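Local coordinates for alcohol dehydrogenase superfamily protein (Novosphingobium aromaticivorans, PDB 3GAZ) that probably acts as an NADP-dependent oxidoreductase of the medium-chain alcohol dehydrogenase superfamily, at residues M125-V130 with P299-R304; V236-H241 with F258-Y263. All blocks are in the same frame, centred on the assembly; numbering follows the deposited sequence.

Contact 1: M125-V130 with P299-R304; sequences MRQASV and PRLDPR
Leu301 and Arg126 meet across this contact with the two largest buried areas, 97 and 84 Å², and their side chains cross at about a right angle. The leucine puts its branched end against the guanidinium: CG lies 3.5 Å from Arg126 NH2, and CD1 sits over one face of the group. CD2 also touches Gln127 CG at 3.6 Å, and CD1 reaches more loosely to Val130 CG1. While its face rests on carbon, the guanidinium also donates to backbone carbonyls. NH2 bonds Asp302 O at 2.9 Å, with the acceptor only 8° out of the guanidinium plane; NH1 gives a weak bond to Arg304 O. The arginine chain gets there by bending at chi3 (48°), which swings NE out of line with the preceding carbons. Helix 125-129, whose Met125 and Ser129 rest on strands 41-43 and 70-78 in the GroES-like fold of medium-chain dehydrogenases, is thereby joined to the loop between helix 278-293 and strand 306-307. Within that loop Asp302 OD1 accepts from Arg304 N, an Asx turn, and Arg304 grips the carboxylate side-on in a two-nitrogen salt bridge, NE to OD1 and NH2 to OD2, the second at 2.8 Å. Arg328 N also bonds Asp302 OD2. At the other end Pro299 packs its ring on the helix and the residue that follows it, CG 3.4 Å from Gln127 O and CB 3.9 Å from Val130 CG2. Gln127 turns OE1 back to Thr124 N, and its NE2 donates to a water that in turn donates to Pro299 O.

Contact 2: V236-H241 with F258-Y263; sequences VKRFGH and FKQATY
The beta-alpha-beta unit made of strand 240-244, helix 254-258 and strand 262-265 closes here, at the edge of the parallel Rossmann sheet, where Gly240 O accepts from Thr262 N at 2.9 Å. Before strand 240-244 the chain makes a type II turn from Lys237 to Gly240, and it docks on the Schellman motif that ends helix 254-258, with Phe239 N bonded to Lys259 O. Arg238 seals the helix end: its guanidinium meets Phe258 O end-on, NH1 at 2.8 Å and NH2 at 3.1 Å, two nitrogens on one carbonyl oxygen. NH1 also gives a weak bond to Gln260 OE1. Arg238 CG lies over the centre of the Phe239 ring, whose CE1 is 3.4 Å from Gln260 OE1. Lys259 extends beyond CG to put NZ 2.9 Å from Val236 O, in the carbonyl plane and on a lone pair; Ser234 O and Phe233 O accept from the same ammonium, so three carbonyls where helix 227-235 ends share it. Farther along, His241, bonded through NE2 to Ser264 OG, takes Thr262 CG2 over one ring face in a CH-pi contact, 4.2 Å from the centroid and 17° off the ring normal.

Overall arrangement
Contact 1 is partly buried, nearer the chain's centre (about 12 Å, against 26 Å for contact 2, between centres), and joins residues far apart in sequence; contact 2 lies at the surface, on the opposite side of that centre, and closes a local unit within the loop that contact 1 spans. Their centres are 36 Å apart and their nearest atoms about 22 Å, so they do not touch. Contact 1 shares no helix or strand with contact 2. The chemistry differs accordingly: arginine reaching for backbone carbonyls recurs in both, but contact 1 adds leucine and proline packing, whereas contact 2 relies on strand pairing and side-chain hydrogen bonds to carbonyls where two helices end.

Contact 1: M125-V130 with P299-R304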
loop_
_atom_site.group_PDB
_atom_site.type_symbol
_atom_site.label_atom_id
_atom_site.label_comp_id
_atom_site.label_asym_id
_atom_site.label_seq_id
_atom_site.Cartn_x
_atom_site.Cartn_y
_atom_site.Cartn_z
HETATM N N MSE A 125 -18.531 4.062 -21.351
HETATM C CA MSE A 125 -17.817 3.871 -20.094
HETATM C C MSE A 125 -17.009 2.567 -20.105
HETATM O O MSE A 125 -15.895 2.512 -19.576
HETATM C CB MSE A 125 -18.801 3.884 -18.921
HETATM C CG MSE A 125 -19.346 5.281 -18.573
HETATM SE SE MSE A 125 -18.115 6.364 -17.766
HETATM C CE MSE A 125 -19.012 7.941 -17.728
ATOM N N ARG A 126 -17.567 1.523 -20.711
ATOM C CA ARG A 126 -16.875 0.238 -20.793
ATOM C C ARG A 126 -15.582 0.384 -21.592
ATOM O O ARG A 126 -14.520 -0.053 -21.151
ATOM C CB ARG A 126 -17.778 -0.814 -21.451
ATOM C CG ARG A 126 -18.684 -1.574 -20.473
ATOM C CD ARG A 126 -19.823 -2.296 -21.199
ATOM N NE ARG A 126 -19.362 -3.066 -22.353
ATOM C CZ ARG A 126 -18.652 -4.191 -22.284
ATOM N NH1 ARG A 126 -18.314 -4.700 -21.107
ATOM N NH2 ARG A 126 -18.273 -4.803 -23.399
ATOM N N GLN A 127 -15.675 1.011 -22.764
ATOM C CA GLN A 127 -14.510 1.211 -23.624
ATOM C C GLN A 127 -13.387 1.988 -22.942
ATOM O O GLN A 127 -12.218 1.628 -23.051
ATOM C CB GLN A 127 -14.905 1.961 -24.898
ATOM C CG GLN A 127 -15.659 1.153 -25.929
ATOM C CD GLN A 127 -16.042 2.006 -27.127
ATOM O OE1 GLN A 127 -16.746 3.005 -26.987
ATOM N NE2 GLN A 127 -15.572 1.622 -28.309
ATOM N N ALA A 128 -13.747 3.068 -22.258
ATOM C CA ALA A 128 -12.763 3.899 -21.581
ATOM C C ALA A 128 -12.131 3.197 -20.381
ATOM O O ALA A 128 -10.951 3.392 -20.099
ATOM C CB ALA A 128 -13.407 5.205 -21.140
ATOM N N SER A 129 -12.915 2.375 -19.686
ATOM C CA SER A 129 -12.422 1.673 -18.500
ATOM C C SER A 129 -11.283 0.671 -18.738
ATOM O O SER A 129 -10.509 0.392 -17.824
ATOM C CB SER A 129 -13.577 0.956 -17.795
ATOM O OG SER A 129 -13.984 -0.198 -18.513
ATOM N N VAL A 130 -11.170 0.132 -19.948
ATOM C CA VAL A 130 -10.118 -0.850 -20.229
ATOM C C VAL A 130 -8.865 -0.243 -20.848
ATOM O O VAL A 130 -7.937 -0.962 -21.210
ATOM C CB VAL A 130 -10.619 -1.958 -21.181
ATOM C CG1 VAL A 130 -11.758 -2.716 -20.540
ATOM C CG2 VAL A 130 -11.061 -1.345 -22.518
ATOM N N PRO A 299 -9.882 1.185 -28.109
ATOM C CA PRO A 299 -9.565 0.027 -27.272
ATOM C C PRO A 299 -10.255 -1.223 -27.809
ATOM O O PRO A 299 -11.342 -1.140 -28.383
ATOM C CB PRO A 299 -10.113 0.439 -25.911
ATOM C CG PRO A 299 -11.340 1.218 -26.291
ATOM C CD PRO A 299 -10.819 2.091 -27.424
ATOM N N ARG A 300 -9.611 -2.374 -27.647
ATOM C CA ARG A 300 -10.205 -3.625 -28.088
ATOM C C ARG A 300 -11.015 -4.104 -26.891
ATOM O O ARG A 300 -10.456 -4.494 -25.864
ATOM C CB ARG A 300 -9.126 -4.653 -28.450
ATOM C CG ARG A 300 -9.668 -5.810 -29.279
ATOM C CD ARG A 300 -8.617 -6.871 -29.557
ATOM N NE ARG A 300 -9.109 -7.860 -30.510
ATOM C CZ ARG A 300 -8.485 -8.997 -30.800
ATOM N NH1 ARG A 300 -7.336 -9.299 -30.203
ATOM N NH2 ARG A 300 -9.005 -9.829 -31.698
ATOM N N LEU A 301 -12.335 -4.066 -27.027
ATOM C CA LEU A 301 -13.230 -4.449 -25.948
ATOM C C LEU A 301 -14.047 -5.701 -26.251
ATOM O O LEU A 301 -14.791 -5.738 -27.231
ATOM C CB LEU A 301 -14.172 -3.276 -25.653
ATOM C CG LEU A 301 -15.280 -3.431 -24.612
ATOM C CD1 LEU A 301 -14.670 -3.668 -23.239
ATOM C CD2 LEU A 301 -16.129 -2.175 -24.600
ATOM N N ASP A 302 -13.900 -6.725 -25.413
ATOM C CA ASP A 302 -14.658 -7.963 -25.595
ATOM C C ASP A 302 -16.128 -7.567 -25.387
ATOM O O ASP A 302 -16.464 -6.905 -24.403
ATOM C CB ASP A 302 -14.210 -9.006 -24.564
ATOM C CG ASP A 302 -14.872 -10.359 -24.763
ATOM O OD1 ASP A 302 -16.111 -10.446 -24.623
ATOM O OD2 ASP A 302 -14.150 -11.338 -25.057
ATOM N N PRO A 303 -17.015 -7.955 -26.322
ATOM C CA PRO A 303 -18.456 -7.652 -26.290
ATOM C C PRO A 303 -19.207 -8.116 -25.049
ATOM O O PRO A 303 -20.258 -7.573 -24.723
ATOM C CB PRO A 303 -18.991 -8.339 -27.551
ATOM C CG PRO A 303 -17.785 -8.483 -28.433
ATOM C CD PRO A 303 -16.700 -8.837 -27.459
ATOM N N ARG A 304 -18.679 -9.126 -24.367
ATOM C CA ARG A 304 -19.322 -9.653 -23.169
ATOM C C ARG A 304 -19.435 -8.626 -22.044
ATOM O O ARG A 304 -18.543 -7.799 -21.855
ATOM C CB ARG A 304 -18.563 -10.883 -22.668
ATOM C CG ARG A 304 -18.845 -12.143 -23.474
ATOM C CD ARG A 304 -17.963 -13.292 -23.034
ATOM N NE ARG A 304 -16.574 -13.103 -23.444
ATOM C CZ ARG A 304 -15.599 -13.978 -23.211
ATOM N NH1 ARG A 304 -15.859 -15.105 -22.562
ATOM N NH2 ARG A 304 -14.367 -13.735 -23.644
HETATM O O HOH W 1 -13.910 -0.659 -28.845
#

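Contact 2: V236-H241 with F258-Y263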
loop_
_atom_site.group_PDB
_atom_site.type_symbol
_atom_site.label_atom_id
_atom_site.label_comp_id
_atom_site.label_asym_id
_atom_site.label_seq_id
_atom_site.Cartn_x
_atom_site.Cartn_y
_atom_site.Cartn_z
ATOM N N VAL A 236 15.711 -7.143 -33.034
ATOM C CA VAL A 236 16.143 -5.747 -32.992
ATOM C C VAL A 236 17.326 -5.444 -33.917
ATOM O O VAL A 236 18.218 -6.272 -34.100
ATOM C CB VAL A 236 16.485 -5.318 -31.530
ATOM C CG1 VAL A 236 17.780 -5.978 -31.068
ATOM C CG2 VAL A 236 16.570 -3.802 -31.429
ATOM N N LYS A 237 17.310 -4.249 -34.503
ATOM C CA LYS A 237 18.358 -3.787 -35.413
ATOM C C LYS A 237 19.588 -3.386 -34.603
ATOM O O LYS A 237 19.480 -3.118 -33.412
ATOM C CB LYS A 237 17.843 -2.583 -36.214
ATOM C CG LYS A 237 18.855 -1.934 -37.152
ATOM C CD LYS A 237 18.259 -0.708 -37.852
ATOM C CE LYS A 237 17.089 -1.087 -38.759
ATOM N NZ LYS A 237 16.417 0.097 -39.378
ATOM N N ARG A 238 20.755 -3.361 -35.245
ATOM C CA ARG A 238 21.987 -2.965 -34.567
ATOM C C ARG A 238 21.798 -1.541 -34.062
ATOM O O ARG A 238 21.290 -0.690 -34.788
ATOM C CB ARG A 238 23.180 -3.027 -35.532
ATOM C CG ARG A 238 24.471 -2.412 -34.991
ATOM C CD ARG A 238 25.623 -2.705 -35.942
ATOM N NE ARG A 238 25.754 -4.147 -36.131
ATOM C CZ ARG A 238 26.146 -4.984 -35.176
ATOM N NH1 ARG A 238 26.460 -4.521 -33.972
ATOM N NH2 ARG A 238 26.185 -6.289 -35.412
ATOM N N PHE A 239 22.208 -1.294 -32.821
ATOM C CA PHE A 239 22.061 0.016 -32.186
ATOM C C PHE A 239 20.587 0.266 -31.847
ATOM O O PHE A 239 20.223 1.345 -31.372
ATOM C CB PHE A 239 22.557 1.150 -33.098
ATOM C CG PHE A 239 23.976 0.987 -33.577
ATOM C CD1 PHE A 239 24.993 0.633 -32.694
ATOM C CD2 PHE A 239 24.296 1.212 -34.913
ATOM C CE1 PHE A 239 26.308 0.505 -33.134
ATOM C CE2 PHE A 239 25.609 1.090 -35.364
ATOM C CZ PHE A 239 26.616 0.734 -34.473
ATOM N N GLY A 240 19.748 -0.737 -32.095
ATOM C CA GLY A 240 18.323 -0.616 -31.819
ATOM C C GLY A 240 17.946 -0.640 -30.346
ATOM O O GLY A 240 18.809 -0.751 -29.474
ATOM N N HIS A 241 16.646 -0.555 -30.069
ATOM C CA HIS A 241 16.150 -0.538 -28.694
ATOM C C HIS A 241 15.025 -1.544 -28.479
ATOM O O HIS A 241 14.102 -1.644 -29.285
ATOM C CB HIS A 241 15.650 0.875 -28.357
ATOM C CG HIS A 241 15.497 1.146 -26.889
ATOM N ND1 HIS A 241 15.399 2.423 -26.379
ATOM C CD2 HIS A 241 15.420 0.311 -25.822
ATOM C CE1 HIS A 241 15.272 2.366 -25.065
ATOM N NE2 HIS A 241 15.282 1.095 -24.701
ATOM N N PHE A 258 26.502 -8.040 -29.145
ATOM C CA PHE A 258 26.779 -8.307 -30.555
ATOM C C PHE A 258 26.153 -7.236 -31.430
ATOM O O PHE A 258 26.753 -6.794 -32.411
ATOM C CB PHE A 258 26.210 -9.665 -30.978
ATOM C CG PHE A 258 27.077 -10.832 -30.614
ATOM C CD1 PHE A 258 28.381 -10.919 -31.092
ATOM C CD2 PHE A 258 26.581 -11.861 -29.819
ATOM C CE1 PHE A 258 29.180 -12.018 -30.785
ATOM C CE2 PHE A 258 27.371 -12.963 -29.507
ATOM C CZ PHE A 258 28.673 -13.042 -29.991
ATOM N N LYS A 259 24.938 -6.825 -31.078
ATOM C CA LYS A 259 24.252 -5.808 -31.863
ATOM C C LYS A 259 24.416 -4.409 -31.297
ATOM O O LYS A 259 23.804 -3.469 -31.803
ATOM C CB LYS A 259 22.763 -6.128 -31.971
ATOM C CG LYS A 259 22.437 -7.408 -32.721
ATOM C CD LYS A 259 20.930 -7.601 -32.724
ATOM C CE LYS A 259 20.493 -8.802 -33.514
ATOM N NZ LYS A 259 19.014 -8.953 -33.415
ATOM N N GLN A 260 25.228 -4.270 -30.250
ATOM C CA GLN A 260 25.459 -2.961 -29.636
ATOM C C GLN A 260 24.110 -2.284 -29.442
ATOM O O GLN A 260 23.958 -1.089 -29.681
ATOM C CB GLN A 260 26.342 -2.114 -30.554
ATOM C CG GLN A 260 27.722 -2.716 -30.803
ATOM C CD GLN A 260 28.398 -2.140 -32.032
ATOM O OE1 GLN A 260 27.989 -2.412 -33.165
ATOM N NE2 GLN A 260 29.436 -1.332 -31.816
ATOM N N ALA A 261 23.138 -3.068 -28.992
ATOM C CA ALA A 261 21.776 -2.594 -28.805
ATOM C C ALA A 261 21.445 -2.214 -27.368
ATOM O O ALA A 261 22.258 -2.386 -26.459
ATOM C CB ALA A 261 20.801 -3.655 -29.304
ATOM N N THR A 262 20.227 -1.720 -27.174
ATOM C CA THR A 262 19.778 -1.278 -25.863
ATOM C C THR A 262 18.444 -1.896 -25.429
ATOM O O THR A 262 17.592 -2.202 -26.263
ATOM C CB THR A 262 19.659 0.265 -25.855
ATOM O OG1 THR A 262 20.924 0.843 -26.216
ATOM C CG2 THR A 262 19.259 0.766 -24.487
ATOM N N TYR A 263 18.281 -2.080 -24.118
ATOM C CA TYR A 263 17.059 -2.643 -23.539
ATOM C C TYR A 263 16.598 -1.792 -22.351
ATOM O O TYR A 263 17.418 -1.311 -21.573
ATOM C CB TYR A 263 17.302 -4.082 -23.060
ATOM C CG TYR A 263 16.195 -4.612 -22.166
ATOM C CD1 TYR A 263 14.975 -5.028 -22.698
ATOM C CD2 TYR A 263 16.346 -4.627 -20.778
ATOM C CE1 TYR A 263 13.928 -5.446 -21.868
ATOM C CE2 TYR A 263 15.309 -5.032 -19.939
ATOM C CZ TYR A 263 14.104 -5.438 -20.488
ATOM O OH TYR A 263 13.076 -5.820 -19.656
HETATM O O HOH W 2 22.011 1.006 -28.710
#